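Local coordinates for protein Pex (Synechococcus elongatus PCC 7942, PDB 2E1N) that modifies the cyanobacterial circadian clock as a period extender, probably by binding DNA through a PadR-like winged-helix domain, at residues 30-35 / 71-76; 38-43 / 82-87; 77-82 / 99-104. All coordinates share one frame; numbering follows the deposited sequence.

Contact 1. Residues 30-35 / 71-76; sequences LSKELA and LYTALK
Thr73 sets its methyl CG2 anti to the backbone N and OG1 beside it (chi1 -64°), which sends the methyl across to Lys32 and keeps the hydroxyl on its own helix, where OG1 is hydrogen-bonded to Thr69 O. Thr73 CG2 meets Lys32 CB at 4.0 Å. Lys32 holds CG between its backbone N and carbonyl carbon (chi1 59°), and from there the chain leads away from the other helix. Its ammonium ends at the neighbouring carboxylate, in a salt bridge of 3.1 Å between Lys32 NZ and Glu33 OE2 that arrives on the syn side, tilted from the carboxylate plane. A turn further along helix 32-43, Ala35 CB touches CB of Ala74, the residue after Thr73, at 4.1 Å. These small side chains let the first turn of helix 32-43 approach helix 68-80, two helices of the PadR-like, winged-helix fold, with Lys32 CA and Ala74 CA 5.9 Å apart. The helix start is fixed by Ser31 as N-cap: Leu34 N donates to Ser31 OG over 3.1 Å, nearly straight at 169°. On the far side, Ser31 and Glu33 pack on Phe21 of the second subunit, whose Asp17 lies close to Glu33, a repulsion Lys32 may offset.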
loop_
_atom_site.group_PDB
_atom_site.type_symbol
_atom_site.label_atom_id
_atom_site.label_comp_id
_atom_site.label_asym_id
_atom_site.label_seq_id
_atom_site.Cartn_x
_atom_site.Cartn_y
_atom_site.Cartn_z
ATOM N N LEU B 30 -7.839 1.893 -4.174
ATOM C CA LEU B 30 -7.552 0.877 -5.197
ATOM C C LEU B 30 -6.998 1.478 -6.481
ATOM O O LEU B 30 -7.485 2.514 -6.962
ATOM C CB LEU B 30 -8.794 0.071 -5.524
ATOM C CG LEU B 30 -9.492 -0.667 -4.404
ATOM C CD1 LEU B 30 -10.639 -1.525 -4.964
ATOM C CD2 LEU B 30 -8.565 -1.493 -3.580
ATOM N N SER B 31 -5.974 0.828 -7.046
ATOM C CA SER B 31 -5.565 1.143 -8.391
ATOM C C SER B 31 -6.635 0.684 -9.366
ATOM O O SER B 31 -7.521 -0.118 -9.019
ATOM C CB SER B 31 -4.285 0.385 -8.706
ATOM O OG SER B 31 -4.568 -1.037 -8.670
ATOM N N LYS B 32 -6.555 1.143 -10.612
ATOM C CA LYS B 32 -7.573 0.752 -11.597
ATOM C C LYS B 32 -7.550 -0.792 -11.795
ATOM O O LYS B 32 -8.590 -1.442 -11.953
ATOM C CB LYS B 32 -7.351 1.527 -12.888
ATOM C CG LYS B 32 -5.968 1.303 -13.530
ATOM C CD LYS B 32 -5.798 2.232 -14.765
ATOM C CE LYS B 32 -4.580 1.913 -15.580
ATOM N NZ LYS B 32 -3.321 2.278 -14.884
ATOM N N GLU B 33 -6.370 -1.390 -11.707
ATOM C CA GLU B 33 -6.245 -2.821 -11.861
ATOM C C GLU B 33 -6.923 -3.596 -10.754
ATOM O O GLU B 33 -7.681 -4.543 -11.017
ATOM C CB GLU B 33 -4.779 -3.226 -11.950
ATOM C CG GLU B 33 -4.042 -2.602 -13.092
ATOM C CD GLU B 33 -3.556 -1.180 -12.849
ATOM O OE1 GLU B 33 -3.673 -0.585 -11.742
ATOM O OE2 GLU B 33 -3.041 -0.630 -13.835
ATOM N N LEU B 34 -6.703 -3.176 -9.508
ATOM C CA LEU B 34 -7.373 -3.809 -8.393
ATOM C C LEU B 34 -8.854 -3.529 -8.403
ATOM O O LEU B 34 -9.645 -4.407 -8.028
ATOM C CB LEU B 34 -6.836 -3.304 -7.048
ATOM C CG LEU B 34 -5.442 -3.780 -6.728
ATOM C CD1 LEU B 34 -4.736 -2.835 -5.742
ATOM C CD2 LEU B 34 -5.590 -5.207 -6.186
ATOM N N ALA B 35 -9.245 -2.339 -8.841
ATOM C CA ALA B 35 -10.691 -2.012 -8.901
ATOM C C ALA B 35 -11.446 -2.900 -9.895
ATOM O O ALA B 35 -12.571 -3.310 -9.607
ATOM C CB ALA B 35 -10.895 -0.556 -9.250
ATOM N N LEU B 71 -13.365 4.019 -10.102
ATOM C CA LEU B 71 -14.540 3.166 -10.370
ATOM C C LEU B 71 -15.028 3.317 -11.811
ATOM O O LEU B 71 -15.287 2.343 -12.496
ATOM C CB LEU B 71 -15.678 3.473 -9.408
ATOM C CG LEU B 71 -16.994 2.742 -9.690
ATOM C CD1 LEU B 71 -16.812 1.241 -9.649
ATOM C CD2 LEU B 71 -18.095 3.282 -8.739
ATOM N N TYR B 72 -15.116 4.543 -12.293
ATOM C CA TYR B 72 -15.669 4.725 -13.621
ATOM C C TYR B 72 -14.692 4.294 -14.695
ATOM O O TYR B 72 -15.102 3.762 -15.726
ATOM C CB TYR B 72 -16.227 6.117 -13.756
ATOM C CG TYR B 72 -17.621 6.137 -13.110
ATOM C CD1 TYR B 72 -17.843 6.747 -11.877
ATOM C CD2 TYR B 72 -18.682 5.433 -13.688
ATOM C CE1 TYR B 72 -19.105 6.728 -11.280
ATOM C CE2 TYR B 72 -19.932 5.391 -13.097
ATOM C CZ TYR B 72 -20.140 6.032 -11.898
ATOM O OH TYR B 72 -21.392 6.005 -11.322
ATOM N N THR B 73 -13.396 4.437 -14.424
ATOM C CA THR B 73 -12.336 3.827 -15.256
ATOM C C THR B 73 -12.503 2.314 -15.387
ATOM O O THR B 73 -12.459 1.709 -16.498
ATOM C CB THR B 73 -10.963 4.129 -14.666
ATOM O OG1 THR B 73 -10.757 5.562 -14.712
ATOM C CG2 THR B 73 -9.852 3.404 -15.450
ATOM N N ALA B 74 -12.705 1.692 -14.252
ATOM C CA ALA B 74 -12.891 0.233 -14.204
ATOM C C ALA B 74 -14.160 -0.200 -14.881
ATOM O O ALA B 74 -14.168 -1.199 -15.663
ATOM C CB ALA B 74 -12.908 -0.226 -12.768
ATOM N N LEU B 75 -15.244 0.506 -14.615
ATOM C CA LEU B 75 -16.524 0.139 -15.280
ATOM C C LEU B 75 -16.482 0.320 -16.789
ATOM O O LEU B 75 -16.965 -0.531 -17.514
ATOM C CB LEU B 75 -17.704 0.878 -14.738
ATOM C CG LEU B 75 -18.033 0.687 -13.252
ATOM C CD1 LEU B 75 -19.013 1.798 -12.788
ATOM C CD2 LEU B 75 -18.536 -0.698 -13.045
ATOM N N LYS B 76 -15.901 1.404 -17.257
ATOM C CA LYS B 76 -15.793 1.638 -18.676
ATOM C C LYS B 76 -14.958 0.553 -19.351
ATOM O O LYS B 76 -15.316 0.087 -20.431
ATOM C CB LYS B 76 -15.194 3.003 -18.944
ATOM C CG LYS B 76 -15.223 3.378 -20.402
ATOM C CD LYS B 76 -14.404 4.631 -20.674
ATOM C CE LYS B 76 -14.950 5.384 -21.895
ATOM N NZ LYS B 76 -14.217 6.652 -22.182
#

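Contact 2. Residues 38-43 / 82-87; sequences YVLAVL and QIISGY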
loop_
_atom_site.group_PDB
_atom_site.type_symbol
_atom_site.label_atom_id
_atom_site.label_comp_id
_atom_site.label_asym_id
_atom_site.label_seq_id
_atom_site.Cartn_x
_atom_site.Cartn_y
_atom_site.Cartn_z
ATOM N N TYR B 38 -11.824 -6.267 -8.004
ATOM C CA TYR B 38 -12.815 -6.099 -6.915
ATOM C C TYR B 38 -14.256 -6.032 -7.466
ATOM O O TYR B 38 -15.165 -6.722 -7.015
ATOM C CB TYR B 38 -12.500 -4.832 -6.087
ATOM C CG TYR B 38 -13.705 -4.377 -5.264
ATOM C CD1 TYR B 38 -14.198 -5.159 -4.215
ATOM C CD2 TYR B 38 -14.348 -3.193 -5.553
ATOM C CE1 TYR B 38 -15.345 -4.756 -3.500
ATOM C CE2 TYR B 38 -15.472 -2.786 -4.827
ATOM C CZ TYR B 38 -15.971 -3.608 -3.828
ATOM O OH TYR B 38 -17.080 -3.272 -3.100
ATOM N N VAL B 39 -14.476 -5.182 -8.453
ATOM C CA VAL B 39 -15.815 -5.061 -9.011
ATOM C C VAL B 39 -16.288 -6.399 -9.521
ATOM O O VAL B 39 -17.406 -6.827 -9.227
ATOM C CB VAL B 39 -15.841 -3.989 -10.103
ATOM C CG1 VAL B 39 -17.147 -4.006 -10.880
ATOM C CG2 VAL B 39 -15.563 -2.588 -9.468
ATOM N N LEU B 40 -15.441 -7.115 -10.241
ATOM C CA LEU B 40 -15.835 -8.424 -10.730
ATOM C C LEU B 40 -16.113 -9.450 -9.639
ATOM O O LEU B 40 -17.065 -10.232 -9.756
ATOM C CB LEU B 40 -14.825 -8.933 -11.759
ATOM C CG LEU B 40 -14.849 -8.183 -13.116
ATOM C CD1 LEU B 40 -13.770 -8.775 -14.038
ATOM C CD2 LEU B 40 -16.258 -8.160 -13.828
ATOM N N ALA B 41 -15.330 -9.403 -8.558
ATOM C CA ALA B 41 -15.576 -10.250 -7.368
ATOM C C ALA B 41 -16.996 -10.016 -6.811
ATOM O O ALA B 41 -17.674 -10.990 -6.448
ATOM C CB ALA B 41 -14.506 -10.005 -6.303
ATOM N N VAL B 42 -17.443 -8.763 -6.771
ATOM C CA VAL B 42 -18.799 -8.423 -6.333
ATOM C C VAL B 42 -19.858 -8.940 -7.293
ATOM O O VAL B 42 -20.807 -9.612 -6.882
ATOM C CB VAL B 42 -18.963 -6.900 -6.100
ATOM C CG1 VAL B 42 -20.417 -6.551 -5.720
ATOM C CG2 VAL B 42 -17.984 -6.427 -5.024
ATOM N N LEU B 43 -19.680 -8.638 -8.583
ATOM C CA LEU B 43 -20.676 -8.931 -9.601
ATOM C C LEU B 43 -20.857 -10.431 -9.857
ATOM O O LEU B 43 -21.884 -10.852 -10.391
ATOM C CB LEU B 43 -20.315 -8.168 -10.883
ATOM C CG LEU B 43 -20.375 -6.646 -10.795
ATOM C CD1 LEU B 43 -20.116 -6.028 -12.186
ATOM C CD2 LEU B 43 -21.740 -6.123 -10.243
ATOM N N GLN B 82 -16.664 -6.044 -22.881
ATOM C CA GLN B 82 -17.883 -6.858 -22.940
ATOM C C GLN B 82 -17.985 -7.841 -21.808
ATOM O O GLN B 82 -18.649 -8.873 -21.972
ATOM C CB GLN B 82 -18.026 -7.602 -24.302
ATOM C CG GLN B 82 -18.026 -6.636 -25.477
ATOM C CD GLN B 82 -18.412 -7.258 -26.797
ATOM O OE1 GLN B 82 -18.485 -8.525 -26.966
ATOM N NE2 GLN B 82 -18.700 -6.405 -27.742
ATOM N N ILE B 83 -17.360 -7.538 -20.665
ATOM C CA ILE B 83 -17.450 -8.427 -19.511
ATOM C C ILE B 83 -18.689 -8.113 -18.655
ATOM O O ILE B 83 -19.325 -9.046 -18.045
ATOM C CB ILE B 83 -16.187 -8.307 -18.668
ATOM C CG1 ILE B 83 -14.990 -8.646 -19.517
ATOM C CG2 ILE B 83 -16.243 -9.276 -17.426
ATOM C CD1 ILE B 83 -13.661 -8.512 -18.787
ATOM N N ILE B 84 -19.020 -6.820 -18.582
ATOM C CA ILE B 84 -20.195 -6.375 -17.850
ATOM C C ILE B 84 -21.111 -5.620 -18.759
ATOM O O ILE B 84 -20.727 -5.154 -19.844
ATOM C CB ILE B 84 -19.869 -5.509 -16.591
ATOM C CG1 ILE B 84 -19.355 -4.116 -16.959
ATOM C CG2 ILE B 84 -18.860 -6.271 -15.700
ATOM C CD1 ILE B 84 -19.098 -3.179 -15.758
ATOM N N SER B 85 -22.354 -5.528 -18.312
ATOM C CA SER B 85 -23.350 -4.725 -18.954
ATOM C C SER B 85 -24.141 -3.948 -17.918
ATOM O O SER B 85 -24.090 -4.263 -16.723
ATOM C CB SER B 85 -24.268 -5.587 -19.811
ATOM O OG SER B 85 -24.918 -6.568 -19.031
ATOM N N GLY B 86 -24.785 -2.895 -18.369
ATOM C CA GLY B 86 -25.550 -2.047 -17.520
ATOM C C GLY B 86 -27.009 -2.096 -17.870
ATOM O O GLY B 86 -27.405 -2.553 -18.940
ATOM N N TYR B 87 -27.809 -1.663 -16.908
ATOM C CA TYR B 87 -29.238 -1.490 -17.097
ATOM C C TYR B 87 -29.729 -0.442 -16.140
ATOM O O TYR B 87 -29.105 -0.179 -15.142
ATOM C CB TYR B 87 -30.016 -2.789 -16.894
ATOM C CG TYR B 87 -29.973 -3.448 -15.545
ATOM C CD1 TYR B 87 -30.985 -3.218 -14.603
ATOM C CD2 TYR B 87 -28.990 -4.371 -15.225
ATOM C CE1 TYR B 87 -30.965 -3.852 -13.401
ATOM C CE2 TYR B 87 -28.970 -5.014 -13.987
ATOM C CZ TYR B 87 -29.968 -4.756 -13.093
ATOM O OH TYR B 87 -29.966 -5.393 -11.870
#
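In the winged-helix fold expected of a PadR-like protein, the two-stranded wing follows the helix 68-80, and here the start of its first strand, 84-89, is joined to the last turns of helix 32-43 by a small cluster of aliphatic side chains. Just before it, Gln82 ends the helix 68-80 in a Schellman motif with positive phi, and the chain turns so that Ile83 and Ile84, in succession, both point their side chains toward helix 32-43. Of the two leucines one turn apart on that helix, Leu40 meets both isoleucines and Leu43 only Ile84. The contact is wholly apolar and made by methyl groups. Ile84 has CG1 between its backbone N and carbonyl carbon (chi1 71°), a rotamer that brings the branch methyl CG2 to the two leucines while CG1 and CD1 run off toward Leu75 of helix 68-80. Ile83 uses CG2 as well, 3.8 Å from Leu40 CD2, and its side chain crosses that of Leu40 at about a right angle. Leu78 backs the cluster from helix 68-80, touching Leu40 and both isoleucines; Leu114 of helix 110-123 packs on Leu40, and Phe15 of the second subunit on Ile83. Ile84 CG2 lies 3.7 Å from both Leu40 CD2 and Leu43 CD1.

Contact 3. Residues 77-82 / 99-104; sequences FLEDEQ and RMYQLA
Glu79 reaches across from the segment 77-82 to Tyr101. With CG anti to the carbonyl carbon (chi1 -71°) and the chain extended beyond it, the carboxylate of Glu79 arrives at the edge of the Tyr101 ring: OE1 lies near the ring plane, 4.1 Å from CE1, and the two planes are almost perpendicular, 81° apart. Two waters complete the link, one to each carboxylate oxygen. The first donates to Glu79 OE1 over 2.9 Å and accepts from Arg99 NE at 3.1 Å; the second donates to Glu79 OE2 and lies 2.9 Å from Tyr101 OH. Glu79 and Arg99 are thus bridged by water, with OE1 still 4.7 Å from Arg99 NH2, an attraction that is probably modest. Arg99 also makes a cation-pi contact with Trp88. Three residues on, the chain has left the helix at Gln82, and Gln82 O rests 4.0 Å from the methyl Ala104 CB. Helix 68-80 is thereby set beside the returning strand 98-103 of the antiparallel wing, an arrangement typical of winged-helix proteins.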
loop_
_atom_site.group_PDB
_atom_site.type_symbol
_atom_site.label_atom_id
_atom_site.label_comp_id
_atom_site.label_asym_id
_atom_site.label_seq_id
_atom_site.Cartn_x
_atom_site.Cartn_y
_atom_site.Cartn_z
ATOM N N PHE B 77 -13.838 0.160 -18.747
ATOM C CA PHE B 77 -12.989 -0.909 -19.273
ATOM C C PHE B 77 -13.785 -2.186 -19.427
ATOM O O PHE B 77 -13.762 -2.848 -20.463
ATOM C CB PHE B 77 -11.796 -1.154 -18.352
ATOM C CG PHE B 77 -10.987 -2.362 -18.691
ATOM C CD1 PHE B 77 -10.172 -2.371 -19.819
ATOM C CD2 PHE B 77 -11.076 -3.531 -17.935
ATOM C CE1 PHE B 77 -9.438 -3.512 -20.151
ATOM C CE2 PHE B 77 -10.368 -4.650 -18.260
ATOM C CZ PHE B 77 -9.523 -4.643 -19.386
ATOM N N LEU B 78 -14.486 -2.534 -18.364
ATOM C CA LEU B 78 -15.219 -3.808 -18.301
ATOM C C LEU B 78 -16.375 -3.805 -19.268
ATOM O O LEU B 78 -16.725 -4.858 -19.796
ATOM C CB LEU B 78 -15.727 -4.041 -16.882
ATOM C CG LEU B 78 -14.627 -4.411 -15.867
ATOM C CD1 LEU B 78 -15.275 -4.517 -14.470
ATOM C CD2 LEU B 78 -13.955 -5.701 -16.308
ATOM N N GLU B 79 -16.971 -2.637 -19.520
ATOM C CA GLU B 79 -18.041 -2.572 -20.536
ATOM C C GLU B 79 -17.477 -2.689 -21.955
ATOM O O GLU B 79 -17.990 -3.427 -22.825
ATOM C CB GLU B 79 -18.802 -1.247 -20.437
ATOM C CG GLU B 79 -19.658 -1.091 -19.258
ATOM C CD GLU B 79 -20.370 0.259 -19.288
ATOM O OE1 GLU B 79 -21.615 0.249 -19.326
ATOM O OE2 GLU B 79 -19.681 1.308 -19.325
ATOM N N ASP B 80 -16.398 -1.946 -22.187
ATOM C CA ASP B 80 -15.689 -1.966 -23.471
ATOM C C ASP B 80 -15.154 -3.359 -23.864
ATOM O O ASP B 80 -15.136 -3.735 -25.036
ATOM C CB ASP B 80 -14.568 -0.930 -23.453
ATOM C CG ASP B 80 -15.082 0.532 -23.505
ATOM O OD1 ASP B 80 -16.290 0.789 -23.698
ATOM O OD2 ASP B 80 -14.250 1.458 -23.305
ATOM N N GLU B 81 -14.731 -4.125 -22.881
ATOM C CA GLU B 81 -14.284 -5.483 -23.071
ATOM C C GLU B 81 -15.422 -6.503 -23.038
ATOM O O GLU B 81 -15.162 -7.685 -23.153
ATOM C CB GLU B 81 -13.253 -5.815 -21.984
ATOM C CG GLU B 81 -11.965 -4.981 -22.073
ATOM C CD GLU B 81 -11.140 -5.261 -23.303
ATOM O OE1 GLU B 81 -10.307 -4.415 -23.637
ATOM O OE2 GLU B 81 -11.316 -6.305 -23.964
ATOM N N GLN B 82 -16.664 -6.044 -22.881
ATOM C CA GLN B 82 -17.883 -6.858 -22.940
ATOM C C GLN B 82 -17.985 -7.841 -21.808
ATOM O O GLN B 82 -18.649 -8.873 -21.972
ATOM C CB GLN B 82 -18.026 -7.602 -24.302
ATOM C CG GLN B 82 -18.026 -6.636 -25.477
ATOM C CD GLN B 82 -18.412 -7.258 -26.797
ATOM O OE1 GLN B 82 -18.485 -8.525 -26.966
ATOM N NE2 GLN B 82 -18.700 -6.405 -27.742
ATOM N N ARG B 99 -28.107 3.388 -12.372
ATOM C CA ARG B 99 -27.438 2.510 -13.323
ATOM C C ARG B 99 -26.937 1.329 -12.515
ATOM O O ARG B 99 -26.058 1.507 -11.632
ATOM C CB ARG B 99 -26.279 3.229 -13.998
ATOM C CG ARG B 99 -25.661 2.497 -15.168
ATOM C CD ARG B 99 -26.652 2.371 -16.264
ATOM N NE ARG B 99 -26.103 1.823 -17.501
ATOM C CZ ARG B 99 -26.848 1.418 -18.518
ATOM N NH1 ARG B 99 -28.171 1.393 -18.430
ATOM N NH2 ARG B 99 -26.262 0.940 -19.606
ATOM N N MET B 100 -27.492 0.160 -12.813
ATOM C CA MET B 100 -27.034 -1.115 -12.286
ATOM C C MET B 100 -26.067 -1.800 -13.264
ATOM O O MET B 100 -26.156 -1.612 -14.480
ATOM C CB MET B 100 -28.217 -2.057 -12.077
ATOM C CG MET B 100 -29.281 -1.553 -11.121
ATOM S SD MET B 100 -28.726 -1.380 -9.415
ATOM C CE MET B 100 -28.323 -3.079 -8.988
ATOM N N TYR B 101 -25.223 -2.674 -12.720
ATOM C CA TYR B 101 -24.231 -3.405 -13.496
ATOM C C TYR B 101 -24.333 -4.898 -13.172
ATOM O O TYR B 101 -24.664 -5.300 -12.020
ATOM C CB TYR B 101 -22.815 -2.888 -13.218
ATOM C CG TYR B 101 -22.646 -1.469 -13.598
ATOM C CD1 TYR B 101 -22.400 -1.090 -14.930
ATOM C CD2 TYR B 101 -22.749 -0.499 -12.661
ATOM C CE1 TYR B 101 -22.263 0.235 -15.265
ATOM C CE2 TYR B 101 -22.613 0.830 -12.994
ATOM C CZ TYR B 101 -22.395 1.184 -14.300
ATOM O OH TYR B 101 -22.238 2.529 -14.601
ATOM N N GLN B 102 -24.127 -5.711 -14.204
ATOM C CA GLN B 102 -24.152 -7.163 -14.049
ATOM C C GLN B 102 -23.146 -7.817 -14.985
ATOM O O GLN B 102 -22.713 -7.212 -15.957
ATOM C CB GLN B 102 -25.577 -7.706 -14.284
ATOM C CG GLN B 102 -26.001 -7.652 -15.740
ATOM C CD GLN B 102 -27.511 -7.927 -15.981
ATOM O OE1 GLN B 102 -28.113 -8.787 -15.350
ATOM N NE2 GLN B 102 -28.067 -7.232 -16.922
ATOM N N LEU B 103 -22.762 -9.055 -14.691
ATOM C CA LEU B 103 -21.913 -9.772 -15.625
ATOM C C LEU B 103 -22.754 -10.093 -16.835
ATOM O O LEU B 103 -23.887 -10.571 -16.691
ATOM C CB LEU B 103 -21.367 -11.064 -15.020
ATOM C CG LEU B 103 -20.496 -10.938 -13.804
ATOM C CD1 LEU B 103 -20.120 -12.338 -13.335
ATOM C CD2 LEU B 103 -19.276 -10.092 -14.104
ATOM N N ALA B 104 -22.213 -9.837 -18.026
ATOM C CA ALA B 104 -22.859 -10.248 -19.275
ATOM C C ALA B 104 -22.712 -11.780 -19.513
ATOM O O ALA B 104 -21.787 -12.396 -18.985
ATOM C CB ALA B 104 -22.253 -9.510 -20.431
HETATM O O HOH W 1 -23.135 2.386 -18.170
HETATM O O HOH W 2 -20.640 3.003 -16.981
#

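Overall arrangement
From the N terminus, the chain passes helix 15-23 and enters helix 32-43, whose first turn opens contact 1 and whose last turns open contact 2. Contact 1 closes on helix 68-80, after helix 50-60; contact 2 closes later, at strand 84-89, and the two cross. Contact 3 opens at the end of helix 68-80, after contact 1 has closed, crosses contact 2 and shares Gln82 with it, and closes on strand 98-103 after the hairpin turns back. Leu75 joins all three, touching Val39, Ile84 and Tyr101. Contact 1 joins the two helices; contacts 2 and 3 tie them to the two wing strands, which pair by backbone bonds, among them Met100 N to Tyr87 O.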